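Local coordinates for CRISPR-associated endonuclease Cas9 (Campylobacter jejuni subsp. jejuni serotype O:2, PDB 5X2G) that binds a guide RNA and uses it, together with a short flanking DNA motif, to find and cut complementary DNA of invading genetic elements, at a contact of chain A with DNA. Numbering follows the deposited sequence.

Site 1: a contact of chain A with DNA. Residues 717, 766-767, 802. With nucleotides of chain B; nucleotides of chain C.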
loop_
_atom_site.group_PDB
_atom_site.type_symbol
_atom_site.label_atom_id
_atom_site.label_comp_id
_atom_site.label_asym_id
_atom_site.label_seq_id
_atom_site.Cartn_x
_atom_site.Cartn_y
_atom_site.Cartn_z
ATOM N N ARG A 717 1.898 -32.250 23.730
ATOM C CA ARG A 717 0.752 -31.820 24.520
ATOM C C ARG A 717 1.138 -31.676 25.987
ATOM O O ARG A 717 1.934 -32.456 26.517
ATOM C CB ARG A 717 -0.388 -32.826 24.391
ATOM C CG ARG A 717 -1.547 -32.376 23.532
ATOM C CD ARG A 717 -2.770 -33.188 23.895
ATOM N NE ARG A 717 -3.831 -33.099 22.900
ATOM C CZ ARG A 717 -4.895 -32.313 23.013
ATOM N NH1 ARG A 717 -5.813 -32.312 22.063
ATOM N NH2 ARG A 717 -5.042 -31.537 24.078
ATOM N N SER A 766 -1.491 -26.206 20.511
ATOM C CA SER A 766 -1.976 -26.653 21.813
ATOM C C SER A 766 -2.529 -28.072 21.758
ATOM O O SER A 766 -2.487 -28.793 22.763
ATOM C CB SER A 766 -3.037 -25.687 22.338
ATOM O OG SER A 766 -4.043 -25.463 21.370
ATOM N N THR A 767 -3.053 -28.493 20.608
ATOM C CA THR A 767 -3.578 -29.840 20.455
ATOM C C THR A 767 -2.801 -30.673 19.446
ATOM O O THR A 767 -3.196 -31.817 19.183
ATOM C CB THR A 767 -5.060 -29.797 20.055
ATOM O OG1 THR A 767 -5.212 -29.031 18.855
ATOM C CG2 THR A 767 -5.889 -29.158 21.159
ATOM N N SER A 802 -8.941 -29.907 14.194
ATOM C CA SER A 802 -8.469 -30.715 15.321
ATOM C C SER A 802 -8.170 -32.155 14.908
ATOM O O SER A 802 -8.496 -33.106 15.623
ATOM C CB SER A 802 -9.471 -30.679 16.476
ATOM O OG SER A 802 -9.706 -29.346 16.894
ATOM P P DG B 2 -8.840 -37.565 18.699
ATOM O OP1 DG B 2 -9.563 -38.777 18.253
ATOM O OP2 DG B 2 -7.647 -37.109 17.950
ATOM O "O5'" DG B 2 -9.874 -36.346 18.770
ATOM C "C5'" DG B 2 -11.121 -36.515 19.435
ATOM C "C4'" DG B 2 -11.894 -35.205 19.510
ATOM O "O4'" DG B 2 -11.391 -34.390 20.607
ATOM C "C3'" DG B 2 -11.807 -34.304 18.272
ATOM O "O3'" DG B 2 -13.007 -33.572 18.171
ATOM C "C2'" DG B 2 -10.678 -33.368 18.665
ATOM C "C1'" DG B 2 -11.090 -33.112 20.100
ATOM N N9 DG B 2 -10.068 -32.494 20.929
ATOM C C8 DG B 2 -8.710 -32.537 20.745
ATOM N N7 DG B 2 -8.044 -31.879 21.652
ATOM C C5 DG B 2 -9.026 -31.364 22.489
ATOM C C6 DG B 2 -8.907 -30.564 23.650
ATOM O O6 DG B 2 -7.872 -30.137 24.186
ATOM N N1 DG B 2 -10.155 -30.260 24.196
ATOM C C2 DG B 2 -11.361 -30.680 23.682
ATOM N N2 DG B 2 -12.462 -30.290 24.342
ATOM N N3 DG B 2 -11.482 -31.431 22.595
ATOM C C4 DG B 2 -10.277 -31.732 22.053
ATOM P P DG B 3 -13.919 -33.626 16.854
ATOM O OP1 DG B 3 -14.435 -35.006 16.737
ATOM O OP2 DG B 3 -13.161 -33.020 15.736
ATOM O "O5'" DG B 3 -15.121 -32.638 17.220
ATOM C "C5'" DG B 3 -15.803 -32.790 18.466
ATOM C "C4'" DG B 3 -15.962 -31.455 19.176
ATOM O "O4'" DG B 3 -14.721 -31.086 19.829
ATOM C "C3'" DG B 3 -16.340 -30.274 18.275
ATOM O "O3'" DG B 3 -17.524 -29.657 18.770
ATOM C "C2'" DG B 3 -15.127 -29.337 18.358
ATOM C "C1'" DG B 3 -14.542 -29.696 19.712
ATOM N N9 DG B 3 -13.116 -29.396 19.833
ATOM C C8 DG B 3 -12.105 -29.845 19.020
ATOM N N7 DG B 3 -10.925 -29.421 19.373
ATOM C C5 DG B 3 -11.167 -28.638 20.496
ATOM C C6 DG B 3 -10.266 -27.910 21.315
ATOM O O6 DG B 3 -9.034 -27.809 21.206
ATOM N N1 DG B 3 -10.927 -27.254 22.348
ATOM C C2 DG B 3 -12.285 -27.294 22.563
ATOM N N2 DG B 3 -12.742 -26.595 23.612
ATOM N N3 DG B 3 -13.138 -27.969 21.803
ATOM C C4 DG B 3 -12.512 -28.614 20.792
ATOM P P DT B 4 -18.061 -28.279 18.138
ATOM O OP1 DT B 4 -19.528 -28.263 18.328
ATOM O OP2 DT B 4 -17.492 -28.115 16.778
ATOM O "O5'" DT B 4 -17.426 -27.162 19.085
ATOM C "C5'" DT B 4 -17.599 -27.258 20.490
ATOM C "C4'" DT B 4 -17.137 -25.990 21.177
ATOM O "O4'" DT B 4 -15.690 -25.976 21.254
ATOM C "C3'" DT B 4 -17.548 -24.692 20.482
ATOM O "O3'" DT B 4 -18.151 -23.820 21.432
ATOM C "C2'" DT B 4 -16.229 -24.134 19.937
ATOM C "C1'" DT B 4 -15.213 -24.703 20.909
ATOM N N1 DT B 4 -13.853 -24.861 20.322
ATOM C C2 DT B 4 -12.775 -24.283 20.954
ATOM O O2 DT B 4 -12.875 -23.633 21.980
ATOM N N3 DT B 4 -11.570 -24.494 20.337
ATOM C C4 DT B 4 -11.337 -25.209 19.176
ATOM O O4 DT B 4 -10.214 -25.339 18.701
ATOM C C5 DT B 4 -12.509 -25.792 18.565
ATOM C C7 DT B 4 -12.382 -26.592 17.301
ATOM C C6 DT B 4 -13.696 -25.593 19.161
ATOM P P DA C 5 -1.221 -21.498 24.351
ATOM O OP1 DA C 5 -0.090 -20.542 24.300
ATOM O OP2 DA C 5 -0.951 -22.950 24.379
ATOM O "O5'" DA C 5 -2.145 -21.128 25.598
ATOM C "C5'" DA C 5 -2.729 -19.833 25.677
ATOM C "C4'" DA C 5 -4.228 -19.915 25.912
ATOM O "O4'" DA C 5 -4.890 -20.403 24.722
ATOM C "C3'" DA C 5 -4.660 -20.831 27.056
ATOM O "O3'" DA C 5 -5.494 -20.107 27.944
ATOM C "C2'" DA C 5 -5.415 -21.971 26.360
ATOM C "C1'" DA C 5 -5.912 -21.295 25.093
ATOM N N9 DA C 5 -6.133 -22.213 23.975
ATOM C C8 DA C 5 -5.194 -22.981 23.347
ATOM N N7 DA C 5 -5.672 -23.696 22.356
ATOM C C5 DA C 5 -7.014 -23.369 22.325
ATOM C C6 DA C 5 -8.074 -23.793 21.502
ATOM N N6 DA C 5 -7.927 -24.676 20.509
ATOM N N1 DA C 5 -9.296 -23.273 21.738
ATOM C C2 DA C 5 -9.439 -22.393 22.737
ATOM N N3 DA C 5 -8.519 -21.918 23.574
ATOM C C4 DA C 5 -7.317 -22.453 23.314
ATOM P P DC C 6 -5.970 -20.754 29.336
ATOM O OP1 DC C 6 -6.057 -19.641 30.308
ATOM O OP2 DC C 6 -5.134 -21.940 29.630
ATOM O "O5'" DC C 6 -7.448 -21.257 29.015
ATOM C "C5'" DC C 6 -8.331 -20.407 28.297
ATOM C "C4'" DC C 6 -9.597 -21.145 27.912
ATOM O "O4'" DC C 6 -9.354 -21.958 26.738
ATOM C "C3'" DC C 6 -10.148 -22.087 28.985
ATOM O "O3'" DC C 6 -11.511 -21.803 29.200
ATOM C "C2'" DC C 6 -9.948 -23.487 28.386
ATOM C "C1'" DC C 6 -10.007 -23.196 26.898
ATOM N N1 DC C 6 -9.306 -24.203 26.048
ATOM C C2 DC C 6 -10.010 -24.865 25.038
ATOM O O2 DC C 6 -11.214 -24.620 24.881
ATOM N N3 DC C 6 -9.354 -25.761 24.259
ATOM C C4 DC C 6 -8.059 -26.000 24.464
ATOM N N4 DC C 6 -7.455 -26.895 23.676
ATOM C C5 DC C 6 -7.323 -25.331 25.486
ATOM C C6 DC C 6 -7.979 -24.447 26.243
HETATM O O HOH W 1 -7.272 -34.267 18.066
HETATM O O HOH W 2 -7.527 -27.621 18.807
#
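Ser766, Ser802 and Arg717 read base edges in the major groove of the PAM duplex. The Hoogsteen edges of both strands are contacted. These contacts are part of how the protein recognises the AGAAACC PAM.

The direct hydrogen bonds come first. Ser766 gives its hydroxyl OG to N7 of DA5 of chain C at 2.6 Å. Its OG stands between the backbone N and the carbonyl carbon (chi1 51°), which points it into the groove. Ser802 OG donates to N7 of DG3 of chain B at 2.8 Å. A serine hydroxyl on N7 accepts either purine. Arg717 reaches DG2 of chain B with an extended chain from CG to NE. Arg717 NH2 donates to the carbonyl O6 of DG2 at 3.2 Å, in the guanidinium plane and nearly straight (165° at H). This contact with O6 favours guanine. The other terminal guanidinium nitrogen, NH1, lies towards N7 of DG2, but the modelled separation is too short to be relied on.

Water adds further links. Water 2 lies 2.7 Å from the Thr767 hydroxyl OG1 and 2.8 Å from O6 of DG3. That O6 also takes the N4 amino group of its partner DC6 of chain C. Water 1 joins the backbone O of Ser802 to the phosphate oxygen OP2 of DG2.

Packing completes the site. The Thr767 methyl CG2 faces O6 of DG3 and N7 of DG2. Thr767 CA, with Ser766 O, lies over one guanidinium face of Arg717, offset towards the rim. Ser802 packs its CB against the sugar of DG2, with C2' 3.7 Å away. On the other strand, Ser766 CB lies 3.6 Å from C8 of DA5.

Site 2: a contact of chain A with DNA. Residues 149-152. With nucleotides of chain B.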
loop_
_atom_site.group_PDB
_atom_site.type_symbol
_atom_site.label_atom_id
_atom_site.label_comp_id
_atom_site.label_asym_id
_atom_site.label_seq_id
_atom_site.Cartn_x
_atom_site.Cartn_y
_atom_site.Cartn_z
ATOM N N GLY A 149 -11.869 18.383 10.266
ATOM C CA GLY A 149 -11.932 17.171 11.053
ATOM C C GLY A 149 -11.758 17.440 12.538
ATOM O O GLY A 149 -11.781 18.577 13.010
ATOM N N ALA A 150 -11.566 16.346 13.283
ATOM C CA ALA A 150 -11.485 16.435 14.738
ATOM C C ALA A 150 -10.302 17.289 15.183
ATOM O O ALA A 150 -10.440 18.150 16.060
ATOM C CB ALA A 150 -11.392 15.035 15.341
ATOM N N ILE A 151 -9.127 17.061 14.593
ATOM C CA ILE A 151 -7.931 17.777 15.028
ATOM C C ILE A 151 -7.987 19.239 14.597
ATOM O O ILE A 151 -7.574 20.135 15.344
ATOM C CB ILE A 151 -6.668 17.070 14.502
ATOM C CG1 ILE A 151 -6.577 15.657 15.083
ATOM C CG2 ILE A 151 -5.417 17.868 14.844
ATOM C CD1 ILE A 151 -5.300 14.929 14.728
ATOM N N LEU A 152 -8.504 19.507 13.395
ATOM C CA LEU A 152 -8.598 20.889 12.928
ATOM C C LEU A 152 -9.566 21.702 13.782
ATOM O O LEU A 152 -9.337 22.892 14.026
ATOM C CB LEU A 152 -9.018 20.921 11.459
ATOM C CG LEU A 152 -7.950 20.530 10.434
ATOM C CD1 LEU A 152 -8.538 20.480 9.034
ATOM C CD2 LEU A 152 -6.777 21.498 10.486
ATOM P P DA B 12 -10.312 9.728 12.242
ATOM O OP1 DA B 12 -11.552 10.430 12.641
ATOM O OP2 DA B 12 -10.259 8.958 10.980
ATOM O "O5'" DA B 12 -9.119 10.788 12.208
ATOM C "C5'" DA B 12 -8.806 11.524 13.375
ATOM C "C4'" DA B 12 -7.726 12.546 13.084
ATOM O "O4'" DA B 12 -6.437 11.893 13.029
ATOM C "C3'" DA B 12 -7.888 13.298 11.760
ATOM O "O3'" DA B 12 -7.828 14.696 12.002
ATOM C "C2'" DA B 12 -6.705 12.811 10.909
ATOM C "C1'" DA B 12 -5.687 12.444 11.976
ATOM N N9 DA B 12 -4.699 11.452 11.552
ATOM C C8 DA B 12 -4.918 10.125 11.306
ATOM N N7 DA B 12 -3.836 9.462 10.963
ATOM C C5 DA B 12 -2.835 10.421 10.998
ATOM C C6 DA B 12 -1.450 10.362 10.733
ATOM N N6 DA B 12 -0.815 9.241 10.368
ATOM N N1 DA B 12 -0.740 11.502 10.862
ATOM C C2 DA B 12 -1.375 12.622 11.227
ATOM N N3 DA B 12 -2.667 12.801 11.501
ATOM C C4 DA B 12 -3.349 11.651 11.366
ATOM P P DA B 13 -8.283 15.743 10.872
ATOM O OP1 DA B 13 -8.738 16.959 11.579
ATOM O OP2 DA B 13 -9.174 15.063 9.905
ATOM O "O5'" DA B 13 -6.924 16.082 10.108
ATOM C "C5'" DA B 13 -5.958 16.903 10.732
ATOM C "C4'" DA B 13 -4.983 17.439 9.705
ATOM O "O4'" DA B 13 -3.893 16.499 9.538
ATOM C "C3'" DA B 13 -5.578 17.667 8.315
ATOM O "O3'" DA B 13 -5.228 18.962 7.852
ATOM C "C2'" DA B 13 -4.956 16.557 7.461
ATOM C "C1'" DA B 13 -3.638 16.303 8.173
ATOM N N9 DA B 13 -3.127 14.944 8.004
ATOM C C8 DA B 13 -3.849 13.783 8.001
ATOM N N7 DA B 13 -3.119 12.705 7.837
ATOM C C5 DA B 13 -1.825 13.191 7.731
ATOM C C6 DA B 13 -0.578 12.554 7.542
ATOM N N6 DA B 13 -0.433 11.233 7.426
ATOM N N1 DA B 13 0.520 13.336 7.484
ATOM C C2 DA B 13 0.374 14.661 7.600
ATOM N N3 DA B 13 -0.739 15.371 7.777
ATOM C C4 DA B 13 -1.813 14.569 7.835
ATOM P P DG B 14 -5.763 19.500 6.436
ATOM O OP1 DG B 14 -5.916 20.969 6.550
ATOM O OP2 DG B 14 -6.913 18.670 6.012
ATOM O "O5'" DG B 14 -4.551 19.196 5.451
ATOM C "C5'" DG B 14 -3.254 19.657 5.783
ATOM C "C4'" DG B 14 -2.229 19.098 4.822
ATOM O "O4'" DG B 14 -1.960 17.723 5.152
ATOM C "C3'" DG B 14 -2.664 19.088 3.354
ATOM O "O3'" DG B 14 -1.973 20.098 2.633
ATOM C "C2'" DG B 14 -2.295 17.680 2.852
ATOM C "C1'" DG B 14 -1.474 17.106 3.999
ATOM N N9 DG B 14 -1.598 15.660 4.137
ATOM C C8 DG B 14 -2.738 14.943 4.403
ATOM N N7 DG B 14 -2.536 13.653 4.454
ATOM C C5 DG B 14 -1.177 13.512 4.200
ATOM C C6 DG B 14 -0.372 12.347 4.128
ATOM O O6 DG B 14 -0.715 11.165 4.278
ATOM N N1 DG B 14 0.958 12.656 3.850
ATOM C C2 DG B 14 1.448 13.926 3.665
ATOM N N2 DG B 14 2.759 14.027 3.403
ATOM N N3 DG B 14 0.707 15.022 3.731
ATOM C C4 DG B 14 -0.589 14.739 4.002
#
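Ile151 and Leu152 meet the sugar-phosphate backbone of chain B, not the flat bases. The adenine of DA13 lies between two other bases, with DA12 over one face and DG14 over the other. The base edges point away from the four residues. The contacts fall on phosphates and deoxyriboses, so the site probably does not depend on the sequence. It is a phosphate-binding helix amino end. It probably holds the target strand where it pairs with the guide RNA, a few nucleotides beyond the PAM duplex.

The polar contact is centred on the phosphate of DA13. Its oxygen OP1 sits at the start of a helix and receives backbone N-H groups. Leu152 N donates to OP1 of DA13 at 3.1 Å, with 158° at H. Ile151 N, 3.0 Å from OP1 of DA13, makes a weak and bent bond (124° at H). The carbonyl carbon C of Gly149 comes within 3.2 Å of OP1 of DA13. The helix start probably carries partial positive charge, which would favour the phosphate.

Two apolar side chains diverge from this phosphate, one towards each neighbouring nucleotide. Ile151 extends towards DA12. Its CG1 lies beside the backbone N (chi1 -62°), and the chain then runs on extended to CD1. This places the Ile151 CD1 methyl 3.7 Å from C1' of the DA12 deoxyribose. Ile151 CB also touches DA13, 3.8 Å from its C5'. Leu152 runs the other way along the strand. Leu152 CG passes 3.8 Å from OP1 of DA13. The Leu152 CD1 methyl reaches the next phosphate, 3.6 Å from OP1 of DG14. The two residues therefore follow the strand over three nucleotides.

Gly149 is in the loop that leads into helix 150-162. Ala150, Ile151 and Leu152 form its first turn, so the amino end of this helix faces the target strand.

Sites 1 and 2 lie about 49 Å apart, measured between the centres of their C-alpha atoms. They share no residue or secondary-structure element, but both touch chain B. Site 1 belongs to the C-terminal PAM-interacting region and uses base edges. Site 2 belongs to the start of helix 150-162 and meets the DNA sugar-phosphate backbone. Chain B runs from the PAM at site 1 to a stretch at site 2 that is probably paired with the guide RNA. Their centres are about 38 Å and 43 Å, respectively, from the RuvC Asp14. Both probably serve target recognition and placement rather than RuvC catalysis.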